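Local coordinates for protein caspase-1 (Spodoptera frugiperda, PDB 1M72) that cleaves proteins as a cysteine protease and is probably part of the caspase cascade that carries out apoptosis, at residues H40-R51 / L106-K117; G152-T160 / A244-V252. One frame throughout, in Å; residues are numbered along the deposited sequence.

Both contacts join loops at the active-site end of the caspase domain, their centres about 21 Å apart and without touching each other. Both are partly buried, contact 1 nearer the centre of the chain: the loop that follows strand 31-39 packs on the end of strand 98-106 and the small antiparallel sheet beyond it, burying 721 Å² through rings, aliphatic chains and three direct hydrogen bonds, two of them between backbones. Contact 2, smaller at 391 Å² and farther out, pairs the loop after Cys150 with the one preceding strand 254-257. One direct backbone bond, two waters and Leu155 against two methionines hold it, and the second subunit completes it.

Contact 1 of 2, residues H40-R51 / L106-K117; sequences HEHFDIHSLKSR and LTHGELGMLYAK
His108 is held by segment 40-51 on both faces and at the NE2 edge. Its NE2 gives a nearly straight hydrogen bond (169°), in the ring plane, to Lys49 O at 2.9 Å, which fixes the rotation of the imidazole. Arg51 CD lies over one ring face, 3.7 Å from the His108 centroid in a CH-pi contact, and Leu48 CD2 covers the opposite face. Phe43 meets the same ring obliquely, its CE1 3.3 Å from His108 CD2. This is probably the catalytic histidine, as in other caspases, and sits where the loop after strand 31-39 closes over the end of strand 98-106 in the caspase fold. Beyond the two segments, Arg51 NE pairs with an acidic side chain of the bound peptide. Lys117 and Asp44 meet through backbone and side chain: Asp44 N bonds to Lys117 O at 2.9 Å. The lysine CG is anti to the backbone N (chi1 176°), which lays its aliphatic chain across the carboxylate, Lys117 CE 3.1 Å from Asp44 OD2, yet NZ stays too far for an ion pair. His40 lies alongside Thr107, with Tyr115 O over one face of the His40 ring. His40 N bonds to Leu106 O at 2.9 Å, while the buried His40 ND1 has no partner in the model.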
loop_
_atom_site.group_PDB
_atom_site.type_symbol
_atom_site.label_atom_id
_atom_site.label_comp_id
_atom_site.label_asym_id
_atom_site.label_seq_id
_atom_site.Cartn_x
_atom_site.Cartn_y
_atom_site.Cartn_z
ATOM N N HIS C 40 -11.191 -1.148 21.063
ATOM C CA HIS C 40 -11.035 -2.251 22.021
ATOM C C HIS C 40 -10.107 -1.923 23.132
ATOM O O HIS C 40 -8.914 -1.821 22.901
ATOM C CB HIS C 40 -10.488 -3.496 21.337
ATOM C CG HIS C 40 -11.447 -4.110 20.381
ATOM N ND1 HIS C 40 -12.456 -4.958 20.787
ATOM C CD2 HIS C 40 -11.616 -3.923 19.050
ATOM C CE1 HIS C 40 -13.210 -5.265 19.747
ATOM N NE2 HIS C 40 -12.723 -4.651 18.683
ATOM N N GLU C 41 -10.639 -1.793 24.344
ATOM C CA GLU C 41 -9.781 -1.456 25.492
ATOM C C GLU C 41 -9.471 -2.623 26.437
ATOM O O GLU C 41 -8.392 -2.699 27.020
ATOM C CB GLU C 41 -10.402 -0.299 26.304
ATOM C CG GLU C 41 -9.440 0.349 27.354
ATOM C CD GLU C 41 -10.066 1.548 28.093
ATOM O OE1 GLU C 41 -11.327 1.643 28.166
ATOM O OE2 GLU C 41 -9.292 2.389 28.608
ATOM N N HIS C 42 -10.408 -3.546 26.545
ATOM C CA HIS C 42 -10.247 -4.647 27.467
ATOM C C HIS C 42 -10.563 -5.951 26.754
ATOM O O HIS C 42 -11.368 -5.982 25.834
ATOM C CB HIS C 42 -11.180 -4.384 28.653
ATOM C CG HIS C 42 -11.001 -3.020 29.252
ATOM N ND1 HIS C 42 -12.006 -2.065 29.262
ATOM C CD2 HIS C 42 -9.931 -2.448 29.873
ATOM C CE1 HIS C 42 -11.562 -0.973 29.872
ATOM N NE2 HIS C 42 -10.308 -1.178 30.255
ATOM N N PHE C 43 -9.928 -7.028 27.194
ATOM C CA PHE C 43 -10.089 -8.331 26.566
ATOM C C PHE C 43 -10.377 -9.483 27.523
ATOM O O PHE C 43 -9.838 -9.511 28.624
ATOM C CB PHE C 43 -8.811 -8.659 25.780
ATOM C CG PHE C 43 -8.431 -7.588 24.779
ATOM C CD1 PHE C 43 -7.785 -6.420 25.195
ATOM C CD2 PHE C 43 -8.824 -7.704 23.433
ATOM C CE1 PHE C 43 -7.548 -5.367 24.293
ATOM C CE2 PHE C 43 -8.588 -6.670 22.529
ATOM C CZ PHE C 43 -7.951 -5.488 22.955
ATOM N N ASP C 44 -11.203 -10.438 27.080
ATOM C CA ASP C 44 -11.528 -11.625 27.867
ATOM C C ASP C 44 -10.508 -12.715 27.561
ATOM O O ASP C 44 -10.783 -13.885 27.760
ATOM C CB ASP C 44 -12.936 -12.162 27.558
ATOM C CG ASP C 44 -14.040 -11.152 27.875
ATOM O OD1 ASP C 44 -13.830 -10.276 28.743
ATOM O OD2 ASP C 44 -15.124 -11.253 27.261
ATOM N N ILE C 45 -9.336 -12.308 27.073
ATOM C CA ILE C 45 -8.210 -13.194 26.765
ATOM C C ILE C 45 -7.129 -12.876 27.820
ATOM O O ILE C 45 -6.530 -11.772 27.840
ATOM C CB ILE C 45 -7.679 -12.910 25.362
ATOM C CG1 ILE C 45 -8.771 -13.298 24.335
ATOM C CG2 ILE C 45 -6.360 -13.651 25.152
ATOM C CD1 ILE C 45 -8.835 -12.398 23.097
ATOM N N HIS C 46 -6.887 -13.842 28.707
ATOM C CA HIS C 46 -5.952 -13.630 29.802
ATOM C C HIS C 46 -4.572 -13.059 29.470
ATOM O O HIS C 46 -4.027 -12.320 30.273
ATOM C CB HIS C 46 -5.793 -14.924 30.621
ATOM C CG HIS C 46 -4.887 -14.779 31.810
ATOM N ND1 HIS C 46 -5.202 -13.992 32.902
ATOM C CD2 HIS C 46 -3.651 -15.282 32.055
ATOM C CE1 HIS C 46 -4.198 -14.015 33.763
ATOM N NE2 HIS C 46 -3.245 -14.788 33.273
ATOM N N SER C 47 -4.014 -13.368 28.307
ATOM C CA SER C 47 -2.677 -12.890 27.973
ATOM C C SER C 47 -2.593 -11.469 27.410
ATOM O O SER C 47 -1.498 -10.939 27.159
ATOM C CB SER C 47 -2.033 -13.861 26.982
ATOM O OG SER C 47 -2.890 -14.068 25.864
ATOM N N LEU C 48 -3.756 -10.865 27.214
ATOM C CA LEU C 48 -3.832 -9.542 26.658
ATOM C C LEU C 48 -4.122 -8.478 27.720
ATOM O O LEU C 48 -5.162 -8.493 28.416
ATOM C CB LEU C 48 -4.909 -9.503 25.547
ATOM C CG LEU C 48 -4.718 -10.373 24.297
ATOM C CD1 LEU C 48 -5.803 -10.094 23.253
ATOM C CD2 LEU C 48 -3.385 -10.055 23.730
ATOM N N LYS C 49 -3.197 -7.534 27.816
ATOM C CA LYS C 49 -3.318 -6.438 28.770
ATOM C C LYS C 49 -4.268 -5.363 28.236
ATOM O O LYS C 49 -4.549 -5.310 27.036
ATOM C CB LYS C 49 -1.917 -5.878 29.046
ATOM C CG LYS C 49 -1.050 -6.918 29.768
ATOM C CD LYS C 49 0.413 -6.471 30.000
ATOM C CE LYS C 49 1.229 -6.482 28.721
ATOM N NZ LYS C 49 2.682 -6.618 29.020
ATOM N N SER C 50 -4.784 -4.518 29.114
ATOM C CA SER C 50 -5.676 -3.474 28.649
ATOM C C SER C 50 -4.946 -2.424 27.799
ATOM O O SER C 50 -3.741 -2.167 27.953
ATOM C CB SER C 50 -6.424 -2.853 29.816
ATOM O OG SER C 50 -7.483 -3.728 30.171
ATOM N N ARG C 51 -5.673 -1.855 26.858
ATOM C CA ARG C 51 -5.052 -0.907 25.950
ATOM C C ARG C 51 -5.303 0.556 26.382
ATOM O O ARG C 51 -5.901 1.345 25.641
ATOM C CB ARG C 51 -5.565 -1.194 24.503
ATOM C CG ARG C 51 -5.227 -2.618 23.999
ATOM C CD ARG C 51 -5.494 -2.838 22.472
ATOM N NE ARG C 51 -4.861 -1.804 21.649
ATOM C CZ ARG C 51 -5.503 -0.728 21.186
ATOM N NH1 ARG C 51 -6.793 -0.558 21.452
ATOM N NH2 ARG C 51 -4.870 0.179 20.455
ATOM N N LEU C 106 -9.069 -0.304 16.462
ATOM C CA LEU C 106 -8.037 0.038 17.458
ATOM C C LEU C 106 -7.999 -1.178 18.408
ATOM O O LEU C 106 -8.933 -1.380 19.222
ATOM C CB LEU C 106 -8.462 1.294 18.223
ATOM C CG LEU C 106 -9.090 2.448 17.421
ATOM C CD1 LEU C 106 -9.585 3.528 18.409
ATOM C CD2 LEU C 106 -8.078 3.051 16.485
ATOM N N THR C 107 -6.934 -1.981 18.316
ATOM C CA THR C 107 -6.889 -3.228 19.100
ATOM C C THR C 107 -5.514 -3.917 19.135
ATOM O O THR C 107 -4.516 -3.336 18.712
ATOM C CB THR C 107 -7.964 -4.207 18.523
ATOM O OG1 THR C 107 -8.116 -5.327 19.393
ATOM C CG2 THR C 107 -7.575 -4.711 17.120
ATOM N N HIS C 108 -5.448 -5.129 19.692
ATOM C CA HIS C 108 -4.183 -5.902 19.709
ATOM C C HIS C 108 -4.128 -6.755 18.413
ATOM O O HIS C 108 -5.160 -7.192 17.899
ATOM C CB HIS C 108 -4.115 -6.889 20.880
ATOM C CG HIS C 108 -3.768 -6.272 22.198
ATOM N ND1 HIS C 108 -2.557 -5.656 22.437
ATOM C CD2 HIS C 108 -4.465 -6.205 23.359
ATOM C CE1 HIS C 108 -2.524 -5.237 23.690
ATOM N NE2 HIS C 108 -3.668 -5.561 24.272
ATOM N N GLY C 109 -2.919 -7.005 17.925
ATOM C CA GLY C 109 -2.745 -7.813 16.735
ATOM C C GLY C 109 -1.430 -8.586 16.651
ATOM O O GLY C 109 -0.483 -8.401 17.441
ATOM N N GLU C 110 -1.409 -9.484 15.672
ATOM C CA GLU C 110 -0.275 -10.325 15.322
ATOM C C GLU C 110 -0.287 -10.316 13.793
ATOM O O GLU C 110 -1.211 -9.763 13.177
ATOM C CB GLU C 110 -0.508 -11.740 15.831
ATOM C CG GLU C 110 -0.572 -11.803 17.359
ATOM C CD GLU C 110 -0.576 -13.233 17.895
ATOM O OE1 GLU C 110 0.042 -14.121 17.246
ATOM O OE2 GLU C 110 -1.184 -13.444 18.964
ATOM N N LEU C 111 0.710 -10.909 13.165
ATOM C CA LEU C 111 0.716 -10.886 11.709
ATOM C C LEU C 111 -0.523 -11.633 11.212
ATOM O O LEU C 111 -0.772 -12.764 11.641
ATOM C CB LEU C 111 2.000 -11.517 11.172
ATOM C CG LEU C 111 2.138 -11.680 9.658
ATOM C CD1 LEU C 111 2.108 -10.365 8.965
ATOM C CD2 LEU C 111 3.449 -12.413 9.374
ATOM N N GLY C 112 -1.325 -10.959 10.372
ATOM C CA GLY C 112 -2.532 -11.545 9.816
ATOM C C GLY C 112 -3.599 -11.715 10.872
ATOM O O GLY C 112 -4.541 -12.526 10.737
ATOM N N MET C 113 -3.525 -10.931 11.934
ATOM C CA MET C 113 -4.523 -11.151 12.965
ATOM C C MET C 113 -4.912 -9.906 13.785
ATOM O O MET C 113 -4.056 -9.078 14.115
ATOM C CB MET C 113 -3.975 -12.277 13.868
ATOM C CG MET C 113 -4.821 -12.741 15.022
ATOM S SD MET C 113 -3.816 -13.742 16.254
ATOM C CE MET C 113 -2.912 -14.893 15.168
ATOM N N LEU C 114 -6.206 -9.795 14.071
ATOM C CA LEU C 114 -6.755 -8.755 14.914
ATOM C C LEU C 114 -7.535 -9.435 16.060
ATOM O O LEU C 114 -8.104 -10.521 15.881
ATOM C CB LEU C 114 -7.699 -7.837 14.110
ATOM C CG LEU C 114 -6.920 -6.981 13.111
ATOM C CD1 LEU C 114 -7.858 -6.186 12.284
ATOM C CD2 LEU C 114 -5.977 -6.071 13.855
ATOM N N TYR C 115 -7.570 -8.807 17.234
ATOM C CA TYR C 115 -8.322 -9.378 18.353
ATOM C C TYR C 115 -9.605 -8.638 18.641
ATOM O O TYR C 115 -9.651 -7.416 18.653
ATOM C CB TYR C 115 -7.497 -9.407 19.662
ATOM C CG TYR C 115 -6.442 -10.491 19.737
ATOM C CD1 TYR C 115 -5.112 -10.199 19.437
ATOM C CD2 TYR C 115 -6.782 -11.820 20.050
ATOM C CE1 TYR C 115 -4.122 -11.194 19.433
ATOM C CE2 TYR C 115 -5.792 -12.855 20.051
ATOM C CZ TYR C 115 -4.467 -12.516 19.737
ATOM O OH TYR C 115 -3.473 -13.457 19.706
ATOM N N ALA C 116 -10.661 -9.402 18.847
ATOM C CA ALA C 116 -11.954 -8.863 19.250
ATOM C C ALA C 116 -11.863 -8.965 20.785
ATOM O O ALA C 116 -10.787 -9.188 21.327
ATOM C CB ALA C 116 -13.062 -9.742 18.744
ATOM N N LYS C 117 -12.982 -8.840 21.489
ATOM C CA LYS C 117 -12.932 -8.945 22.938
ATOM C C LYS C 117 -12.656 -10.381 23.356
ATOM O O LYS C 117 -11.882 -10.632 24.274
ATOM C CB LYS C 117 -14.254 -8.500 23.563
ATOM C CG LYS C 117 -14.271 -8.695 25.083
ATOM C CD LYS C 117 -15.517 -8.140 25.716
ATOM C CE LYS C 117 -16.646 -9.104 25.560
ATOM N NZ LYS C 117 -17.908 -8.507 26.062
#

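Contact 2 of 2, residues G152-T160 / A244-V252; sequences GDRLDGGIT and AMMHQQKQV. With EDO (1,2-ethanediol), chain J.
The branched end of Leu155 rests against two methionines: CD1 lies 3.9 Å from Met245 CE, and CD2 3.8 Å from Met246 SD. These loops belong to the active-site loop bundle of caspases, and Met246 also packs on an apolar side chain of the bound peptide. Gln249 crosses Leu155 at about a right angle, OE1 approaching Leu155 CB to 3.1 Å. Its amide is kept in that rotation by a nearly straight bond (176°) from Gln249 NE2 to His247 O, the NE2 donor standing above the plane of the His247 carbonyl. Beside it Lys250 N bonds to Asp156 O at 2.8 Å, and Gly158 passes close to the lysine chain, its CA 3.6 Å from Lys250 CG. One water links Asp156 N to Lys250 O, and a second bridges Gly157 O and Gln248 O. An ethanediol, probably from the crystallisation liquor, bonds to Val252 O and weakly to Asp156 OD2. Asp156 is positioned in turn by the second subunit, whose Val178 and His179 backbone N atoms bond to its carboxylate; Lys250 turns its NZ away to Phe236 O and Ala233 O. Asp156 CG is anti to its own N (chi1 -174°), which sets the carboxylate beside the carbonyl carbon and completes an Asx turn, OD1 accepting from Gly158 N at 2.9 Å.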
loop_
_atom_site.group_PDB
_atom_site.type_symbol
_atom_site.label_atom_id
_atom_site.label_comp_id
_atom_site.label_asym_id
_atom_site.label_seq_id
_atom_site.Cartn_x
_atom_site.Cartn_y
_atom_site.Cartn_z
ATOM N N GLY C 152 2.794 -8.018 14.345
ATOM C CA GLY C 152 3.872 -8.910 14.711
ATOM C C GLY C 152 4.656 -8.359 15.889
ATOM O O GLY C 152 4.242 -7.392 16.524
ATOM N N ASP C 153 5.802 -8.964 16.183
ATOM C CA ASP C 153 6.603 -8.531 17.304
ATOM C C ASP C 153 7.987 -8.105 16.929
ATOM O O ASP C 153 8.854 -8.100 17.767
ATOM C CB ASP C 153 6.687 -9.636 18.370
ATOM C CG ASP C 153 7.372 -10.949 17.850
ATOM O OD1 ASP C 153 8.269 -10.915 16.969
ATOM O OD2 ASP C 153 7.010 -12.031 18.360
ATOM N N ARG C 154 8.230 -7.749 15.682
ATOM C CA ARG C 154 9.570 -7.308 15.343
ATOM C C ARG C 154 9.743 -5.821 15.762
ATOM O O ARG C 154 8.748 -5.087 15.918
ATOM C CB ARG C 154 9.840 -7.545 13.853
ATOM C CG ARG C 154 9.569 -8.988 13.453
ATOM C CD ARG C 154 10.550 -9.495 12.409
ATOM N NE ARG C 154 10.514 -10.966 12.213
ATOM C CZ ARG C 154 10.649 -11.913 13.166
ATOM N NH1 ARG C 154 10.822 -11.588 14.453
ATOM N NH2 ARG C 154 10.645 -13.209 12.823
ATOM N N LEU C 155 10.989 -5.402 15.990
ATOM C CA LEU C 155 11.265 -4.031 16.425
ATOM C C LEU C 155 12.108 -3.344 15.399
ATOM O O LEU C 155 12.880 -3.995 14.730
ATOM C CB LEU C 155 12.018 -4.002 17.761
ATOM C CG LEU C 155 11.261 -4.547 18.963
ATOM C CD1 LEU C 155 12.242 -4.948 20.020
ATOM C CD2 LEU C 155 10.281 -3.507 19.464
ATOM N N ASP C 156 11.942 -2.028 15.279
ATOM C CA ASP C 156 12.693 -1.218 14.312
ATOM C C ASP C 156 13.576 -0.269 15.151
ATOM O O ASP C 156 13.093 0.731 15.717
ATOM C CB ASP C 156 11.713 -0.426 13.420
ATOM C CG ASP C 156 12.415 0.331 12.272
ATOM O OD1 ASP C 156 13.517 0.909 12.503
ATOM O OD2 ASP C 156 11.866 0.352 11.134
ATOM N N GLY C 157 14.863 -0.602 15.234
ATOM C CA GLY C 157 15.776 0.194 16.032
ATOM C C GLY C 157 16.095 1.563 15.446
ATOM O O GLY C 157 16.786 2.372 16.073
ATOM N N GLY C 158 15.589 1.819 14.241
ATOM C CA GLY C 158 15.843 3.089 13.579
ATOM C C GLY C 158 17.312 3.330 13.264
ATOM O O GLY C 158 18.177 2.533 13.602
ATOM N N ILE C 159 17.605 4.439 12.598
ATOM C CA ILE C 159 18.985 4.788 12.289
ATOM C C ILE C 159 19.067 6.305 12.368
ATOM O O ILE C 159 18.096 6.991 12.037
ATOM C CB ILE C 159 19.402 4.359 10.866
ATOM C CG1 ILE C 159 20.866 4.778 10.612
ATOM C CG2 ILE C 159 18.484 5.027 9.838
ATOM C CD1 ILE C 159 21.487 4.272 9.284
ATOM N N THR C 160 20.215 6.826 12.794
ATOM C CA THR C 160 20.417 8.264 12.902
ATOM C C THR C 160 20.997 8.794 11.595
ATOM O O THR C 160 21.894 8.180 11.024
ATOM C CB THR C 160 21.369 8.592 14.082
ATOM O OG1 THR C 160 20.797 8.090 15.294
ATOM C CG2 THR C 160 21.564 10.103 14.250
ATOM N N ALA C 244 15.472 -2.493 27.771
ATOM C CA ALA C 244 16.357 -2.014 26.738
ATOM C C ALA C 244 15.935 -2.404 25.339
ATOM O O ALA C 244 15.968 -1.581 24.446
ATOM C CB ALA C 244 17.784 -2.481 26.998
ATOM N N MET C 245 15.538 -3.650 25.130
ATOM C CA MET C 245 15.189 -4.042 23.777
ATOM C C MET C 245 13.977 -3.264 23.200
ATOM O O MET C 245 13.900 -3.086 21.979
ATOM C CB MET C 245 14.972 -5.573 23.693
ATOM C CG MET C 245 13.536 -6.040 23.921
ATOM S SD MET C 245 13.127 -7.829 23.613
ATOM C CE MET C 245 13.616 -8.070 21.899
ATOM N N MET C 246 13.051 -2.817 24.057
ATOM C CA MET C 246 11.867 -2.051 23.625
ATOM C C MET C 246 12.132 -0.527 23.627
ATOM O O MET C 246 11.293 0.279 23.241
ATOM C CB MET C 246 10.701 -2.305 24.571
ATOM C CG MET C 246 10.316 -3.766 24.739
ATOM S SD MET C 246 9.904 -4.489 23.164
ATOM C CE MET C 246 8.168 -3.782 22.925
ATOM N N HIS C 247 13.322 -0.145 24.051
ATOM C CA HIS C 247 13.650 1.245 24.184
ATOM C C HIS C 247 14.228 1.943 22.948
ATOM O O HIS C 247 15.050 1.386 22.253
ATOM C CB HIS C 247 14.589 1.392 25.389
ATOM C CG HIS C 247 14.784 2.808 25.824
ATOM N ND1 HIS C 247 13.731 3.624 26.184
ATOM C CD2 HIS C 247 15.907 3.564 25.919
ATOM C CE1 HIS C 247 14.203 4.822 26.483
ATOM N NE2 HIS C 247 15.519 4.810 26.330
ATOM N N GLN C 248 13.787 3.181 22.714
ATOM C CA GLN C 248 14.219 4.004 21.585
ATOM C C GLN C 248 13.908 3.361 20.261
ATOM O O GLN C 248 14.708 3.428 19.339
ATOM C CB GLN C 248 15.727 4.276 21.661
ATOM C CG GLN C 248 16.161 4.927 22.986
ATOM C CD GLN C 248 17.636 5.266 22.997
ATOM O OE1 GLN C 248 18.261 5.272 24.046
ATOM N NE2 GLN C 248 18.201 5.553 21.818
ATOM N N GLN C 249 12.748 2.727 20.166
ATOM C CA GLN C 249 12.381 2.080 18.918
ATOM C C GLN C 249 11.569 3.049 18.051
ATOM O O GLN C 249 11.002 4.033 18.553
ATOM C CB GLN C 249 11.629 0.777 19.208
ATOM C CG GLN C 249 12.431 -0.158 20.132
ATOM C CD GLN C 249 13.682 -0.678 19.455
ATOM O OE1 GLN C 249 13.587 -1.379 18.459
ATOM N NE2 GLN C 249 14.860 -0.314 19.977
ATOM N N LYS C 250 11.558 2.767 16.754
ATOM C CA LYS C 250 10.904 3.579 15.726
ATOM C C LYS C 250 9.782 2.811 15.053
ATOM O O LYS C 250 9.623 1.586 15.252
ATOM C CB LYS C 250 11.926 3.959 14.673
ATOM C CG LYS C 250 13.122 4.680 15.257
ATOM C CD LYS C 250 12.723 6.060 15.750
ATOM C CE LYS C 250 12.665 7.050 14.563
ATOM N NZ LYS C 250 11.964 8.279 14.979
ATOM N N GLN C 251 9.030 3.524 14.227
ATOM C CA GLN C 251 7.878 2.943 13.552
ATOM C C GLN C 251 7.473 3.752 12.355
ATOM O O GLN C 251 7.577 4.994 12.372
ATOM C CB GLN C 251 6.697 2.907 14.521
ATOM C CG GLN C 251 5.390 2.405 13.934
ATOM C CD GLN C 251 4.245 2.438 14.937
ATOM O OE1 GLN C 251 4.448 2.210 16.134
ATOM N NE2 GLN C 251 3.021 2.714 14.454
ATOM N N VAL C 252 7.058 3.046 11.304
ATOM C CA VAL C 252 6.523 3.687 10.113
ATOM C C VAL C 252 5.234 2.946 9.697
ATOM O O VAL C 252 5.163 1.725 9.763
ATOM C CB VAL C 252 7.536 3.755 8.920
ATOM C CG1 VAL C 252 7.845 2.332 8.323
ATOM C CG2 VAL C 252 6.959 4.669 7.832
HETATM C C1 EDO J . 7.613 -0.203 12.232
HETATM O O1 EDO J . 6.556 -0.231 11.248
HETATM C C2 EDO J . 8.876 0.204 11.548
HETATM O O2 EDO J . 9.282 -0.867 10.736
HETATM O O HOH W 1 9.520 -0.617 16.980
HETATM O O HOH W 2 17.455 2.249 19.221
#